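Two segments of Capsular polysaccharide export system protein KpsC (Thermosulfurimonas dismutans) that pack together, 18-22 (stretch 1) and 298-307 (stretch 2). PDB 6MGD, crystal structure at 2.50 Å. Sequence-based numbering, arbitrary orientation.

Stretch 1 18-22: KRFFP
Stretch 2 (298-307) PMYVSLIDGN

The centre of this contact is apolar: Met299 and Val301, whose CA-to-CB bonds both point toward stretch 1, meet the rings of Phe20 and Phe21. Between them Tyr300 turns away, as the alternation of an extended chain requires; Met299 (phi/psi -86/158), Tyr300 (-139/126) and Val301 (-125/131) are all extended, the first two within a strand. Stretch 1 opposes them with a weakly bonded helical segment, Arg19 at -62/-38 and Phe20 at -92/-31; Phe21 is at -121/89. The CA atoms of Phe20 and Val301 lie 6.8 Å apart, those of Arg19 and Gly306 6.9 Å.

Phe20 leaves its backbone sideways, but its m rotamer (chi1 -58°, chi2 83°) brings the ring nearer, so that CD2 of Phe20 lies 3.5 Å from CG2 of Val301. Valine, with chi1 at 166° (t), is short and branched, and it can offer CG2 to this ring while its CG1 approaches Arg19. Met299 is longer and more flexible. In its m, t, m conformation (-64°, 176°, -63°) Met299 CE comes to rest 3.8 Å from Phe20 CB and likewise 3.8 Å from Phe21 CZ, joining the two aromatic residues. Phe21 begins by pointing away, yet with chi1 -59° and chi2 -88° its far end returns to the contact. The sulfur SD of Met299 stands 5.0 Å from the centroid of the Phe21 ring (CG, CD1, CD2, CE1, CE2 and CZ), 33° off the ring normal, an oblique sulfur-aromatic approach.

Farther out, Arg19 points toward stretch 2 with chi angles of -60° (m), 172° (t), 46° (p) and 81°. Arginine is long enough to carry its guanidinium to a backbone carbonyl: Arg19 NH1 donates a weak hydrogen bond to Ser302 O, 2.9 Å away with an angle of 130° at the hydrogen, and this oxygen lies at the guanidinium edge, near its plane. Arg19 NH1 is also 3.5 Å from Val301 CG1.

The accepting carbonyl belongs to a turn. Ser302 N donates to Asn307 O at 2.7 Å, and Gly306 N returns a weak bond to Ser302 O at 3.1 Å. Gly306 adopts 87/15, where a CB would jam against the preceding carbonyl oxygen, so glycine suits this position. At the polar edge a water joins the backbones, donating to Gly306 O at 2.4 Å from its oxygen and to Arg19 O at 3.2 Å.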

# COMPACT_ATOMS: atom_id res chain seq x y z
N LYS A 18 -1.05 -11.99 -16.67
CA LYS A 18 -1.17 -13.39 -17.04
C LYS A 18 -0.21 -14.28 -16.27
O LYS A 18 -0.45 -15.49 -16.16
CB LYS A 18 -0.95 -13.54 -18.55
CG LYS A 18 -1.54 -14.82 -19.13
CD LYS A 18 -1.64 -14.73 -20.64
CE LYS A 18 -2.45 -13.52 -21.08
NZ LYS A 18 -2.59 -13.43 -22.56
N ARG A 19 0.87 -13.71 -15.72
CA ARG A 19 1.74 -14.48 -14.83
C ARG A 19 0.98 -14.94 -13.59
O ARG A 19 1.18 -16.06 -13.11
CB ARG A 19 2.96 -13.65 -14.44
CG ARG A 19 3.82 -13.21 -15.60
CD ARG A 19 4.89 -12.23 -15.16
NE ARG A 19 5.59 -12.68 -13.96
CZ ARG A 19 6.57 -13.58 -13.95
NH1 ARG A 19 7.14 -13.93 -12.81
NH2 ARG A 19 6.98 -14.13 -15.09
N PHE A 20 0.10 -14.09 -13.07
CA PHE A 20 -0.68 -14.41 -11.88
C PHE A 20 -2.02 -15.04 -12.22
O PHE A 20 -2.53 -15.87 -11.45
CB PHE A 20 -0.90 -13.15 -11.03
CG PHE A 20 0.38 -12.50 -10.59
CD1 PHE A 20 1.07 -11.64 -11.43
CD2 PHE A 20 0.90 -12.75 -9.33
CE1 PHE A 20 2.25 -11.04 -11.03
CE2 PHE A 20 2.08 -12.15 -8.92
CZ PHE A 20 2.75 -11.30 -9.77
N PHE A 21 -2.61 -14.67 -13.36
CA PHE A 21 -3.86 -15.25 -13.85
C PHE A 21 -3.59 -15.85 -15.22
O PHE A 21 -3.76 -15.17 -16.25
CB PHE A 21 -4.97 -14.20 -13.91
CG PHE A 21 -5.27 -13.55 -12.59
CD1 PHE A 21 -6.18 -14.12 -11.72
CD2 PHE A 21 -4.63 -12.38 -12.22
CE1 PHE A 21 -6.46 -13.52 -10.50
CE2 PHE A 21 -4.90 -11.78 -11.01
CZ PHE A 21 -5.82 -12.35 -10.14
N PRO A 22 -3.17 -17.12 -15.29
CA PRO A 22 -2.88 -17.73 -16.60
C PRO A 22 -4.11 -17.96 -17.45
O PRO A 22 -3.96 -18.28 -18.64
CB PRO A 22 -2.21 -19.05 -16.22
CG PRO A 22 -2.76 -19.38 -14.87
CD PRO A 22 -2.95 -18.06 -14.18
N PRO A 298 -1.41 -10.52 -0.58
CA PRO A 298 -0.91 -10.45 -1.95
C PRO A 298 -0.44 -11.80 -2.47
O PRO A 298 -0.08 -12.71 -1.72
CB PRO A 298 0.28 -9.47 -1.84
CG PRO A 298 0.55 -9.32 -0.34
CD PRO A 298 -0.32 -10.30 0.38
N MET A 299 -0.46 -11.92 -3.79
CA MET A 299 0.11 -13.08 -4.47
C MET A 299 1.60 -12.86 -4.70
O MET A 299 2.10 -11.73 -4.70
CB MET A 299 -0.60 -13.33 -5.80
CG MET A 299 -2.06 -13.70 -5.67
SD MET A 299 -2.90 -13.87 -7.26
CE MET A 299 -2.77 -12.20 -7.89
N TYR A 300 2.32 -13.97 -4.88
CA TYR A 300 3.75 -13.93 -5.18
C TYR A 300 4.06 -14.98 -6.23
O TYR A 300 3.73 -16.15 -6.06
CB TYR A 300 4.59 -14.17 -3.92
CG TYR A 300 4.40 -13.15 -2.82
CD1 TYR A 300 3.50 -13.38 -1.78
CD2 TYR A 300 5.13 -11.97 -2.81
CE1 TYR A 300 3.33 -12.45 -0.77
CE2 TYR A 300 4.97 -11.04 -1.80
CZ TYR A 300 4.06 -11.28 -0.78
OH TYR A 300 3.89 -10.35 0.23
N VAL A 301 4.70 -14.55 -7.32
CA VAL A 301 5.11 -15.44 -8.40
C VAL A 301 6.61 -15.26 -8.62
O VAL A 301 7.10 -14.13 -8.72
CB VAL A 301 4.34 -15.16 -9.70
CG1 VAL A 301 5.01 -15.86 -10.88
CG2 VAL A 301 2.90 -15.63 -9.56
N SER A 302 7.33 -16.38 -8.68
CA SER A 302 8.78 -16.34 -8.85
C SER A 302 9.17 -15.68 -10.17
O SER A 302 8.56 -15.92 -11.21
CB SER A 302 9.35 -17.75 -8.79
OG SER A 302 10.72 -17.76 -9.17
N LEU A 303 10.20 -14.83 -10.11
CA LEU A 303 10.71 -14.20 -11.33
C LEU A 303 11.50 -15.17 -12.20
O LEU A 303 11.66 -14.92 -13.39
CB LEU A 303 11.59 -13.01 -10.97
CG LEU A 303 10.99 -11.88 -10.14
CD1 LEU A 303 12.06 -10.86 -9.78
CD2 LEU A 303 9.84 -11.21 -10.88
N ILE A 304 11.98 -16.28 -11.63
CA ILE A 304 12.88 -17.17 -12.34
C ILE A 304 12.09 -18.23 -13.11
O ILE A 304 12.26 -18.37 -14.33
CB ILE A 304 13.88 -17.84 -11.38
CG1 ILE A 304 14.81 -16.78 -10.76
CG2 ILE A 304 14.69 -18.91 -12.10
CD1 ILE A 304 15.94 -17.37 -9.95
N ASP A 305 11.24 -18.98 -12.42
CA ASP A 305 10.49 -20.06 -13.04
C ASP A 305 9.01 -19.76 -13.25
O ASP A 305 8.36 -20.46 -14.03
CB ASP A 305 10.62 -21.35 -12.23
CG ASP A 305 10.38 -21.14 -10.74
OD1 ASP A 305 9.27 -20.72 -10.36
OD2 ASP A 305 11.32 -21.40 -9.95
N GLY A 306 8.47 -18.74 -12.59
CA GLY A 306 7.08 -18.37 -12.78
C GLY A 306 6.08 -19.11 -11.92
O GLY A 306 4.88 -19.07 -12.22
N ASN A 307 6.53 -19.79 -10.87
CA ASN A 307 5.63 -20.51 -9.98
C ASN A 307 5.24 -19.65 -8.79
O ASN A 307 5.91 -18.67 -8.46
CB ASN A 307 6.27 -21.82 -9.50
CG ASN A 307 6.39 -22.85 -10.60
OD1 ASN A 307 7.49 -23.24 -10.99
ND2 ASN A 307 5.25 -23.30 -11.12
O HOH W 1 3.87 -17.57 -13.81